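Local structure of ATP grasp ligase (Microcystis aeruginosa MRC, 5IG9) at residues D44-G48 with G49-G53; K61-L64 with K65-S68. The protein is an ATP-grasp ligase of the MvdD/MdnC family that probably closes side-chain ester rings in a microviridin precursor peptide at the cost of ATP. All blocks are in the same frame, centred on the assembly; numbering follows the deposited sequence.

Contact 1: residues D44-G48 with G49-G53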
ATOM      1  N   ASP A  44      16.601   4.000  14.930  1.00 47.38           N
ATOM      2  CA  ASP A  44      17.771   4.372  14.144  1.00 47.07           C
ATOM      3  C   ASP A  44      17.990   3.311  13.077  1.00 44.45           C
ATOM      4  O   ASP A  44      18.180   2.134  13.401  1.00 40.70           O
ATOM      5  CB  ASP A  44      19.009   4.518  15.029  1.00 50.42           C
ATOM      6  CG  ASP A  44      18.861   5.618  16.051  1.00 54.97           C
ATOM      7  OD1 ASP A  44      18.200   6.631  15.739  1.00 55.49           O
ATOM      8  OD2 ASP A  44      19.399   5.469  17.169  1.00 54.42           O
ATOM      9  N   LEU A  45      17.963   3.730  11.813  1.00 42.64           N
ATOM     10  CA  LEU A  45      18.041   2.829  10.667  1.00 42.63           C
ATOM     11  C   LEU A  45      19.256   3.202   9.831  1.00 41.47           C
ATOM     12  O   LEU A  45      19.262   4.243   9.168  1.00 40.49           O
ATOM     13  CB  LEU A  45      16.762   2.898   9.837  1.00 42.85           C
ATOM     14  CG  LEU A  45      15.490   2.650  10.640  1.00 43.55           C
ATOM     15  CD1 LEU A  45      14.264   2.817   9.760  1.00 43.75           C
ATOM     16  CD2 LEU A  45      15.533   1.272  11.264  1.00 43.13           C
ATOM     17  N   TYR A  46      20.274   2.351   9.858  1.00 44.74           N
ATOM     18  CA  TYR A  46      21.526   2.594   9.159  1.00 45.88           C
ATOM     19  C   TYR A  46      21.584   1.768   7.881  1.00 47.87           C
ATOM     20  O   TYR A  46      21.227   0.589   7.875  1.00 53.99           O
ATOM     21  CB  TYR A  46      22.720   2.254  10.054  1.00 46.48           C
ATOM     22  CG  TYR A  46      22.875   3.166  11.250  1.00 48.26           C
ATOM     23  CD1 TYR A  46      22.207   2.909  12.440  1.00 48.24           C
ATOM     24  CD2 TYR A  46      23.696   4.282  11.186  1.00 49.43           C
ATOM     25  CE1 TYR A  46      22.353   3.744  13.536  1.00 48.84           C
ATOM     26  CE2 TYR A  46      23.849   5.119  12.272  1.00 49.19           C
ATOM     27  CZ  TYR A  46      23.178   4.848  13.444  1.00 50.56           C
ATOM     28  OH  TYR A  46      23.336   5.690  14.520  1.00 51.69           O
ATOM     29  N   SER A  47      22.038   2.391   6.802  1.00 42.25           N
ATOM     30  CA  SER A  47      22.175   1.746   5.504  1.00 49.19           C
ATOM     31  C   SER A  47      23.624   1.836   5.058  1.00 57.52           C
ATOM     32  O   SER A  47      24.187   2.932   4.979  1.00 56.58           O
ATOM     33  CB  SER A  47      21.242   2.384   4.471  1.00 57.00           C
ATOM     34  OG  SER A  47      19.929   1.863   4.570  1.00 58.15           O
ATOM     35  N   GLY A  48      24.222   0.678   4.766  1.00 65.71           N
ATOM     36  CA  GLY A  48      25.623   0.594   4.396  1.00 59.58           C
ATOM     37  C   GLY A  48      26.409  -0.255   5.382  1.00 65.15           C
ATOM     38  O   GLY A  48      25.878  -1.221   5.939  1.00 59.50           O
ATOM     39  N   GLY A  49      27.668   0.124   5.589  1.00 64.35           N
ATOM     40  CA  GLY A  49      28.493  -0.510   6.594  1.00 59.22           C
ATOM     41  C   GLY A  49      28.588   0.330   7.849  1.00 57.56           C
ATOM     42  O   GLY A  49      29.675   0.539   8.400  1.00 56.83           O
ATOM     43  N   GLN A  50      27.444   0.818   8.308  1.00 61.68           N
ATOM     44  CA  GLN A  50      27.373   1.727   9.437  1.00 62.14           C
ATOM     45  C   GLN A  50      27.155   0.924  10.720  1.00 61.92           C
ATOM     46  O   GLN A  50      27.415  -0.284  10.766  1.00 72.25           O
ATOM     47  CB  GLN A  50      26.259   2.746   9.183  1.00 64.21           C
ATOM     48  CG  GLN A  50      26.325   3.428   7.823  1.00 58.88           C
ATOM     49  CD  GLN A  50      27.538   4.326   7.677  1.00 57.36           C
ATOM     50  OE1 GLN A  50      27.990   4.944   8.641  1.00 53.89           O
ATOM     51  NE2 GLN A  50      28.076   4.399   6.463  1.00 46.74           N
ATOM     52  N   LYS A  51      26.682   1.588  11.770  1.00 59.73           N
ATOM     53  CA  LYS A  51      26.302   0.889  12.984  1.00 55.97           C
ATOM     54  C   LYS A  51      25.032   0.073  12.749  1.00 54.94           C
ATOM     55  O   LYS A  51      24.384   0.160  11.700  1.00 56.49           O
ATOM     56  CB  LYS A  51      26.107   1.879  14.135  1.00 56.53           C
ATOM     57  CG  LYS A  51      27.403   2.483  14.658  1.00 66.26           C
ATOM     58  CD  LYS A  51      27.183   3.321  15.912  1.00 66.19           C
ATOM     59  CE  LYS A  51      26.561   4.670  15.585  1.00 68.18           C
ATOM     60  NZ  LYS A  51      26.434   5.535  16.793  1.00 71.55           N
ATOM     61  N   GLY A  52      24.686  -0.738  13.745  1.00 56.36           N
ATOM     62  CA  GLY A  52      23.503  -1.577  13.640  1.00 57.31           C
ATOM     63  C   GLY A  52      22.234  -0.784  13.922  1.00 61.37           C
ATOM     64  O   GLY A  52      22.174   0.035  14.830  1.00 55.10           O
ATOM     65  N   GLY A  53      21.211  -1.041  13.113  1.00 57.69           N
ATOM     66  CA  GLY A  53      19.903  -0.470  13.372  1.00 52.68           C
ATOM     67  C   GLY A  53      19.397  -0.883  14.740  1.00 49.24           C
ATOM     68  O   GLY A  53      19.637  -1.999  15.215  1.00 51.31           O
TER

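Contact 2: residues K61-L64 with K65-S68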
ATOM      1  N   LYS A  61      15.551  -2.080  24.567  1.00 51.92           N
ATOM      2  CA  LYS A  61      16.445  -1.799  23.454  1.00 52.34           C
ATOM      3  C   LYS A  61      16.536  -3.034  22.573  1.00 51.82           C
ATOM      4  O   LYS A  61      16.781  -4.136  23.071  1.00 50.08           O
ATOM      5  CB  LYS A  61      17.832  -1.393  23.971  1.00 56.68           C
ATOM      6  CG  LYS A  61      18.903  -1.269  22.902  1.00 63.51           C
ATOM      7  CD  LYS A  61      20.099  -0.489  23.426  1.00 66.42           C
ATOM      8  CE  LYS A  61      19.734   0.966  23.691  1.00 69.30           C
ATOM      9  NZ  LYS A  61      20.550   1.531  24.803  1.00 72.73           N
ATOM     10  N   LEU A  62      16.340  -2.849  21.271  1.00 50.78           N
ATOM     11  CA  LEU A  62      16.280  -3.962  20.329  1.00 47.03           C
ATOM     12  C   LEU A  62      17.230  -3.684  19.174  1.00 44.83           C
ATOM     13  O   LEU A  62      17.011  -2.747  18.400  1.00 44.40           O
ATOM     14  CB  LEU A  62      14.842  -4.169  19.831  1.00 50.42           C
ATOM     15  CG  LEU A  62      14.472  -5.356  18.938  1.00 51.93           C
ATOM     16  CD1 LEU A  62      14.301  -4.890  17.503  1.00 50.00           C
ATOM     17  CD2 LEU A  62      15.486  -6.495  19.024  1.00 49.51           C
ATOM     18  N   GLU A  63      18.282  -4.486  19.066  1.00 49.95           N
ATOM     19  CA  GLU A  63      19.184  -4.402  17.931  1.00 50.43           C
ATOM     20  C   GLU A  63      18.600  -5.198  16.774  1.00 45.89           C
ATOM     21  O   GLU A  63      18.227  -6.363  16.937  1.00 45.04           O
ATOM     22  CB  GLU A  63      20.574  -4.920  18.300  1.00 57.31           C
ATOM     23  CG  GLU A  63      21.275  -4.109  19.384  1.00 66.24           C
ATOM     24  CD  GLU A  63      22.669  -3.661  18.975  1.00 78.94           C
ATOM     25  OE1 GLU A  63      23.088  -2.559  19.392  1.00 90.20           O
ATOM     26  OE2 GLU A  63      23.345  -4.408  18.236  1.00 87.35           O
ATOM     27  N   LEU A  64      18.515  -4.566  15.603  1.00 41.45           N
ATOM     28  CA  LEU A  64      17.817  -5.179  14.479  1.00 44.14           C
ATOM     29  C   LEU A  64      18.564  -6.369  13.894  1.00 45.20           C
ATOM     30  O   LEU A  64      17.965  -7.147  13.145  1.00 50.28           O
ATOM     31  CB  LEU A  64      17.563  -4.137  13.394  1.00 46.56           C
ATOM     32  CG  LEU A  64      16.656  -2.993  13.842  1.00 48.66           C
ATOM     33  CD1 LEU A  64      16.531  -1.956  12.744  1.00 48.96           C
ATOM     34  CD2 LEU A  64      15.288  -3.516  14.245  1.00 47.28           C
ATOM     35  N   LYS A  65      19.851  -6.534  14.207  1.00 49.26           N
ATOM     36  CA  LYS A  65      20.567  -7.711  13.728  1.00 48.40           C
ATOM     37  C   LYS A  65      20.133  -8.977  14.452  1.00 48.93           C
ATOM     38  O   LYS A  65      20.328 -10.078  13.922  1.00 44.76           O
ATOM     39  CB  LYS A  65      22.076  -7.519  13.886  1.00 51.35           C
ATOM     40  CG  LYS A  65      22.542  -7.375  15.328  1.00 56.63           C
ATOM     41  CD  LYS A  65      24.061  -7.363  15.422  1.00 60.75           C
ATOM     42  CE  LYS A  65      24.528  -7.240  16.865  1.00 60.18           C
ATOM     43  NZ  LYS A  65      26.013  -7.291  16.974  1.00 61.39           N
ATOM     44  N   GLU A  66      19.553  -8.846  15.642  1.00 48.87           N
ATOM     45  CA  GLU A  66      19.124  -9.974  16.454  1.00 48.89           C
ATOM     46  C   GLU A  66      17.670 -10.354  16.206  1.00 46.69           C
ATOM     47  O   GLU A  66      17.135 -11.213  16.916  1.00 47.08           O
ATOM     48  CB  GLU A  66      19.336  -9.657  17.937  1.00 53.54           C
ATOM     49  CG  GLU A  66      20.766  -9.267  18.292  1.00 58.71           C
ATOM     50  CD  GLU A  66      20.864  -8.593  19.648  1.00 63.86           C
ATOM     51  OE1 GLU A  66      21.990  -8.461  20.176  1.00 69.46           O
ATOM     52  OE2 GLU A  66      19.810  -8.192  20.186  1.00 63.67           O
ATOM     53  N   VAL A  67      17.024  -9.735  15.222  1.00 42.06           N
ATOM     54  CA  VAL A  67      15.638 -10.046  14.889  1.00 40.89           C
ATOM     55  C   VAL A  67      15.609 -11.318  14.051  1.00 40.45           C
ATOM     56  O   VAL A  67      16.186 -11.373  12.959  1.00 39.63           O
ATOM     57  CB  VAL A  67      14.968  -8.875  14.157  1.00 42.32           C
ATOM     58  CG1 VAL A  67      13.709  -9.336  13.435  1.00 42.61           C
ATOM     59  CG2 VAL A  67      14.635  -7.758  15.142  1.00 42.68           C
ATOM     60  N   SER A  68      14.945 -12.351  14.571  1.00 39.53           N
ATOM     61  CA  SER A  68      14.795 -13.617  13.868  1.00 38.71           C
ATOM     62  C   SER A  68      13.421 -13.795  13.237  1.00 38.45           C
ATOM     63  O   SER A  68      13.277 -14.619  12.328  1.00 39.24           O
ATOM     64  CB  SER A  68      15.067 -14.786  14.824  1.00 40.19           C
ATOM     65  OG  SER A  68      14.176 -14.764  15.927  1.00 46.13           O
TER

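Contact 1: residues D44-G48 with G49-G53
Y46 and K51 make the main side-chain contact, a CH-pi interaction in which K51 CB sits 4.2 Å from the centroid of the Y46 ring. The line from CB to the centroid lies only 7° off the ring normal, which puts the methylene squarely over the face. From there the lysine chain runs alongside the tyrosine in the same direction until a bend at its third torsion, and K51 CE comes to 3.5 Å from Y46 OH. The ring stands within range of the returning chain because its CG is anti to the carbonyl carbon (chi1 -67°). Further apolar contact comes from Q50, whose CB approaches Y46 CD2 obliquely at 3.6 Å. Cutting the ring back to an alanine here would probably leave the lysine methylenes without a surface to lie on and open a gap inside the bend.

The setting is a beta-hairpin: residues 49-53 double back against 44-48, their end-to-end directions 159° apart, and lead from strand 42-47 into strand 54-57. G48 starts the bend with a positive phi, at backbone angles where a side chain would jam against the carbonyl O of the residue before.

No hydrogen bond joins the two segments. A CA-H...O contact, G53 CA to D44 O at 3.1 Å, lies next to the backbone pairing of D44 with I54. The D44 carboxylate serves the interface instead, bonded to S145 and N147 of the second subunit, where Y46 also packs on L143.

Contact 2: residues K61-L64 with K65-S68
E63 O accepts the hydrogen bond from E66 N at 3.1 Å, with an N-H...O angle of 154°. A second i-to-i+3 bond follows, from V67 N to L64 O, weak at 3.4 Å. L64, K65 and E66 all have negative phi and a psi close to zero or slightly negative, which with the two bonds fits two overlapping type I turns, the second closed by the weak bond. They carry the chain from strand 60-63 of the antiparallel sheet towards strand 69-72 of the parallel one.

On one side of the turns lie charged chains. E63 and K65 run side by side, and E63 OE2 rests on K65 CE at 3.4 Å; K65 NZ is 4.1 Å from that oxygen, beyond a salt bridge, so the attraction is probably modest. E66 swings its carboxylate back to E63, where E66 OE2 lies 3.9 Å from E63 CB.

The closer apolar contact is between L62 and V67, which cross at about a right angle. L62 CG is anti to the backbone N (chi1 -174°), which carries the leucine branch forward to the valine: L62 CD1 meets V67 CG2 at 3.7 Å.

In the fold
Both contacts are local, between residues close in sequence, at the same three-stranded antiparallel sheet, their centres about 12 Å apart. Contact 1 belongs to the hairpin joining the first and middle strands, contact 2 to the exit from the third. In contact 1 D44 and S47 are buried while G49, K51 and G52 are exposed; in contact 2 L62 and V67 are buried, K65 and E66 exposed. Contact 1 has no hydrogen bond between its segments, contact 2 two backbone i-to-i+3 bonds, one weak. The second subunit extends the sheet beyond 42-47; no other chain of the assembly touches contact 2. G53 O and L64 N form a probable hydrogen bond at 2.8 Å, and L45 CD2 packs on L64 CD1.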